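Local coordinates for EAL domain protein (Vibrio cholerae serotype O1, PDB 6IJ2), which hydrolyses the cyclic dinucleotides c-di-GMP and cGAMP as a standalone EAL-domain phosphodiesterase, at residues A221-A224 and W225-A229; S61-N64 and E65-Y69. The protein carries 1 engineered substitution. One frame throughout, in Å; residues are numbered along the deposited sequence.

Read from the N terminus, contact 2 comes first. Residues 61-64 follow helix 56-60, and 65-69 turn the chain into helix 68-85, which leads on to strand 91-96. Contact 2 thus closes a tight turn between two helices. The chain then runs through most of the EAL domain before contact 1 opens. Residues 221-224 and 225-229 are successive turns of helix 220-229, which links strand 211-214 to strand 233-244, the last of the sheet. The contacts lie in series and neither nest nor cross. They sit on opposite sides of the chain's centre, with centres about 39 Å apart, and do not touch.

Contact 1 of 2, residues A221-A224 and W225-A229; sequences AEFA and WLKAA
Lys227 lies alongside Phe223, one helical turn earlier, and the two side chains point the same way. Lys227 CB starts against the backbone, 3.4 Å from Phe223 O. The first torsion sets CG anti to the backbone N (chi1 -175°), and the chain then runs out extended beside the ring. CD meets the far end of the ring, 3.8 Å from Phe223 CZ, with CE1 slightly farther off. The chain is extended up to CE and bends at its last torsion, and NZ leads away from the segment 221-224.

Beneath this pair runs regular alpha-helical bonding. Lys227 N donates to Phe223 O at 2.8 Å. Leu226 N reaches Glu222 O at 3.0 Å. Trp225 N to Ala221 O and Ala228 N to Ala224 O complete the set. Leu226 also lays CG on Glu222 O, 3.2 Å away, with CD1 close behind.

Helix 220-229 is the crossover of a beta-alpha-beta unit between strands 211-214 and 233-244, as expected of the TIM-barrel-like EAL fold. Phe223 and Leu226 face strand 233-244, where both touch Met234. Trp225 packs instead on Gln195 and Met198 of helix 192-207. The buried carboxylate of Glu222 is satisfied at both oxygens. OE1 reaches back to Glu218 N just ahead of the helix. OE2 takes Asn187 N and a salt bridge from Arg186, which ties the helix to the chain after helix 182-185.

The chemistry is thus divided by position. Backbone carbonyls of one turn are bonded by the N-H groups of the next, and Phe223 and Leu226 pack toward strand 233-244. Within the two segments the phenyl ring is met by a lysine methylene, CD, while the charged end of this exposed residue points elsewhere.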
loop_
_atom_site.group_PDB
_atom_site.type_symbol
_atom_site.label_atom_id
_atom_site.label_comp_id
_atom_site.label_asym_id
_atom_site.label_seq_id
_atom_site.Cartn_x
_atom_site.Cartn_y
_atom_site.Cartn_z
ATOM N N ALA A 221 12.342 5.482 23.147
ATOM C CA ALA A 221 11.446 6.586 22.814
ATOM C C ALA A 221 10.339 6.137 21.869
ATOM O O ALA A 221 9.187 6.573 22.001
ATOM C CB ALA A 221 12.238 7.739 22.195
ATOM N N GLU A 222 10.679 5.286 20.891
ATOM C CA GLU A 222 9.664 4.704 20.017
ATOM C C GLU A 222 8.685 3.855 20.818
ATOM O O GLU A 222 7.465 3.998 20.683
ATOM C CB GLU A 222 10.333 3.854 18.928
ATOM C CG GLU A 222 11.057 4.663 17.856
ATOM C CD GLU A 222 11.985 3.792 17.024
ATOM O OE1 GLU A 222 12.102 2.598 17.347
ATOM O OE2 GLU A 222 12.601 4.299 16.061
ATOM N N PHE A 223 9.214 2.957 21.654
ATOM C CA PHE A 223 8.370 2.078 22.463
ATOM C C PHE A 223 7.402 2.887 23.312
ATOM O O PHE A 223 6.204 2.577 23.375
ATOM C CB PHE A 223 9.248 1.183 23.347
ATOM C CG PHE A 223 8.649 0.861 24.697
ATOM C CD1 PHE A 223 7.765 -0.193 24.841
ATOM C CD2 PHE A 223 8.991 1.595 25.825
ATOM C CE1 PHE A 223 7.227 -0.508 26.089
ATOM C CE2 PHE A 223 8.456 1.289 27.063
ATOM C CZ PHE A 223 7.568 0.241 27.193
ATOM N N ALA A 224 7.900 3.950 23.951
ATOM C CA ALA A 224 7.065 4.675 24.904
ATOM C C ALA A 224 5.959 5.437 24.190
ATOM O O ALA A 224 4.830 5.532 24.699
ATOM C CB ALA A 224 7.918 5.631 25.743
ATOM N N TRP A 225 6.266 6.000 23.020
ATOM C CA TRP A 225 5.232 6.667 22.245
ATOM C C TRP A 225 4.165 5.667 21.817
ATOM O O TRP A 225 2.962 5.917 21.970
ATOM C CB TRP A 225 5.850 7.387 21.030
ATOM C CG TRP A 225 4.869 8.310 20.429
ATOM C CD1 TRP A 225 4.736 9.657 20.687
ATOM C CD2 TRP A 225 3.829 7.976 19.511
ATOM N NE1 TRP A 225 3.681 10.155 20.002
ATOM C CE2 TRP A 225 3.106 9.155 19.262
ATOM C CE3 TRP A 225 3.437 6.792 18.873
ATOM C CZ2 TRP A 225 2.011 9.196 18.397
ATOM C CZ3 TRP A 225 2.346 6.832 18.014
ATOM C CH2 TRP A 225 1.648 8.025 17.785
ATOM N N LEU A 226 4.596 4.509 21.300
ATOM C CA LEU A 226 3.653 3.508 20.806
ATOM C C LEU A 226 2.797 2.945 21.936
ATOM O O LEU A 226 1.594 2.717 21.758
ATOM C CB LEU A 226 4.421 2.385 20.104
ATOM C CG LEU A 226 5.084 2.843 18.802
ATOM C CD1 LEU A 226 6.148 1.829 18.413
ATOM C CD2 LEU A 226 4.023 2.992 17.723
ATOM N N LYS A 227 3.391 2.767 23.110
ATOM C CA LYS A 227 2.626 2.257 24.250
ATOM C C LYS A 227 1.553 3.256 24.656
ATOM O O LYS A 227 0.413 2.876 24.956
ATOM C CB LYS A 227 3.552 1.961 25.424
ATOM C CG LYS A 227 2.843 1.297 26.622
ATOM C CD LYS A 227 3.844 0.919 27.708
ATOM C CE LYS A 227 3.151 0.405 28.970
ATOM N NZ LYS A 227 2.574 1.545 29.749
ATOM N N ALA A 228 1.902 4.544 24.672
ATOM C CA ALA A 228 0.913 5.555 25.030
ATOM C C ALA A 228 -0.197 5.629 23.991
ATOM O O ALA A 228 -1.362 5.866 24.340
ATOM C CB ALA A 228 1.587 6.919 25.182
ATOM N N ALA A 229 0.140 5.392 22.722
ATOM C CA ALA A 229 -0.842 5.461 21.650
ATOM C C ALA A 229 -1.808 4.282 21.654
ATOM O O ALA A 229 -2.838 4.349 20.967
ATOM C CB ALA A 229 -0.129 5.558 20.295
#

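Contact 2 of 2, residues S61-N64 and E65-Y69; sequences SRVN and EDNRY
Asn64 and Asn67 hold this turn together, with Val63 and Arg68 packed beside them. The side-chain oxygen of Asn67 comes back over the turn and accepts from Asn64 N, with OD1 and N 2.8 Å apart. The donor is tilted 31° from the carbonyl plane. Asn67 CG stands between its own N and carbonyl carbon (chi1 66°), which folds the amide back toward the preceding residues. Its ND2 makes a straight but weak bond to Arg62 O at 3.5 Å. One amide thus meets the backbone at two points, a pair of bonds consistent with the way the amide is turned.

Asn64 answers with its own backbone. Its O accepts from Asn67 N at 3.3 Å, the donor standing well above the carbonyl plane. This bond from residue i+3 back to residue i makes Asn64-Asn67 a beta turn, and it leads straight into helix 68-85. Asn67 occupies the N-cap position, although its side chain makes no capping bond there. In the wider fold, its side chain also touches Leu22 and Phe24 of the N-terminal segment.

The Asn64 side chain crosses that of Asn67 at about a right angle, yet the amide planes are only 22° apart. Asn64 OD1 lies 3.3 Å from Asn67 CG and takes a weak bond from Asp66 N.

Val63 adds an apolar flank. Its CG1 lies 3.3 Å from Asn67 OD1 and 3.4 Å from Arg68 CG. The Arg68 chain passes Asn64 O, with CG 3.1 Å away, then bends so that NH2 makes a long salt bridge with Glu65 OE1.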
loop_
_atom_site.group_PDB
_atom_site.type_symbol
_atom_site.label_atom_id
_atom_site.label_comp_id
_atom_site.label_asym_id
_atom_site.label_seq_id
_atom_site.Cartn_x
_atom_site.Cartn_y
_atom_site.Cartn_z
ATOM N N SER A 61 17.421 -16.693 -1.313
ATOM C CA SER A 61 17.907 -16.470 -2.674
ATOM C C SER A 61 17.984 -17.769 -3.459
ATOM O O SER A 61 17.861 -17.763 -4.689
ATOM C CB SER A 61 19.285 -15.807 -2.645
ATOM O OG SER A 61 19.259 -14.617 -1.876
ATOM N N ARG A 62 18.142 -18.883 -2.779
ATOM C CA ARG A 62 18.250 -20.146 -3.455
ATOM C C ARG A 62 16.943 -20.741 -3.851
ATOM O O ARG A 62 16.906 -21.698 -4.558
ATOM C CB ARG A 62 19.019 -21.124 -2.608
ATOM C CG ARG A 62 20.294 -20.547 -2.041
ATOM C CD ARG A 62 20.995 -21.478 -1.075
ATOM N NE ARG A 62 22.138 -20.817 -0.459
ATOM C CZ ARG A 62 23.402 -21.070 -0.770
ATOM N NH1 ARG A 62 23.693 -21.998 -1.671
ATOM N NH2 ARG A 62 24.378 -20.401 -0.174
ATOM N N VAL A 63 15.858 -20.158 -3.376
ATOM C CA VAL A 63 14.521 -20.651 -3.681
ATOM C C VAL A 63 14.131 -20.210 -5.087
ATOM O O VAL A 63 14.220 -19.024 -5.429
ATOM C CB VAL A 63 13.511 -20.145 -2.639
ATOM C CG1 VAL A 63 12.148 -20.731 -2.896
ATOM C CG2 VAL A 63 13.982 -20.491 -1.230
ATOM N N ASN A 64 13.700 -21.166 -5.909
ATOM C CA ASN A 64 13.229 -20.849 -7.252
ATOM C C ASN A 64 11.886 -21.524 -7.507
ATOM O O ASN A 64 11.291 -22.095 -6.586
ATOM C CB ASN A 64 14.264 -21.263 -8.300
ATOM C CG ASN A 64 14.698 -22.711 -8.159
ATOM O OD1 ASN A 64 13.924 -23.567 -7.734
ATOM N ND2 ASN A 64 15.947 -22.992 -8.522
ATOM N N GLU A 65 11.414 -21.481 -8.755
ATOM C CA GLU A 65 10.067 -21.955 -9.063
ATOM C C GLU A 65 9.899 -23.441 -8.787
ATOM O O GLU A 65 8.803 -23.882 -8.418
ATOM C CB GLU A 65 9.725 -21.664 -10.523
ATOM C CG GLU A 65 9.697 -20.190 -10.870
ATOM C CD GLU A 65 8.708 -19.879 -11.975
ATOM O OE1 GLU A 65 7.941 -18.900 -11.831
ATOM O OE2 GLU A 65 8.687 -20.615 -12.985
ATOM N N ASP A 66 10.961 -24.224 -8.956
ATOM C CA ASP A 66 10.855 -25.672 -8.857
ATOM C C ASP A 66 10.917 -26.188 -7.427
ATOM O O ASP A 66 10.585 -27.357 -7.200
ATOM C CB ASP A 66 11.960 -26.325 -9.687
ATOM C CG ASP A 66 12.144 -25.652 -11.031
ATOM O OD1 ASP A 66 11.131 -25.401 -11.717
ATOM O OD2 ASP A 66 13.302 -25.357 -11.390
ATOM N N ASN A 67 11.325 -25.363 -6.460
ATOM C CA ASN A 67 11.450 -25.824 -5.085
ATOM C C ASN A 67 10.678 -24.981 -4.077
ATOM O O ASN A 67 10.773 -25.255 -2.875
ATOM C CB ASN A 67 12.936 -25.901 -4.671
ATOM C CG ASN A 67 13.626 -24.533 -4.622
ATOM O OD1 ASN A 67 12.982 -23.488 -4.567
ATOM N ND2 ASN A 67 14.954 -24.551 -4.623
ATOM N N ARG A 68 9.920 -23.976 -4.530
ATOM C CA ARG A 68 9.233 -23.064 -3.616
ATOM C C ARG A 68 8.293 -23.813 -2.684
ATOM O O ARG A 68 8.253 -23.546 -1.476
ATOM C CB ARG A 68 8.457 -22.009 -4.407
ATOM C CG ARG A 68 9.235 -20.740 -4.692
ATOM C CD ARG A 68 8.517 -19.845 -5.682
ATOM N NE ARG A 68 7.984 -20.616 -6.799
ATOM C CZ ARG A 68 7.523 -20.083 -7.926
ATOM N NH1 ARG A 68 7.530 -18.767 -8.090
ATOM N NH2 ARG A 68 7.051 -20.866 -8.887
ATOM N N TYR A 69 7.508 -24.742 -3.231
ATOM C CA TYR A 69 6.542 -25.460 -2.407
ATOM C C TYR A 69 7.240 -26.347 -1.387
ATOM O O TYR A 69 6.861 -26.363 -0.210
ATOM C CB TYR A 69 5.603 -26.277 -3.293
ATOM C CG TYR A 69 4.957 -25.456 -4.383
ATOM C CD1 TYR A 69 3.870 -24.635 -4.109
ATOM C CD2 TYR A 69 5.441 -25.491 -5.686
ATOM C CE1 TYR A 69 3.280 -23.878 -5.103
ATOM C CE2 TYR A 69 4.857 -24.737 -6.686
ATOM C CZ TYR A 69 3.776 -23.933 -6.389
ATOM O OH TYR A 69 3.194 -23.182 -7.384
#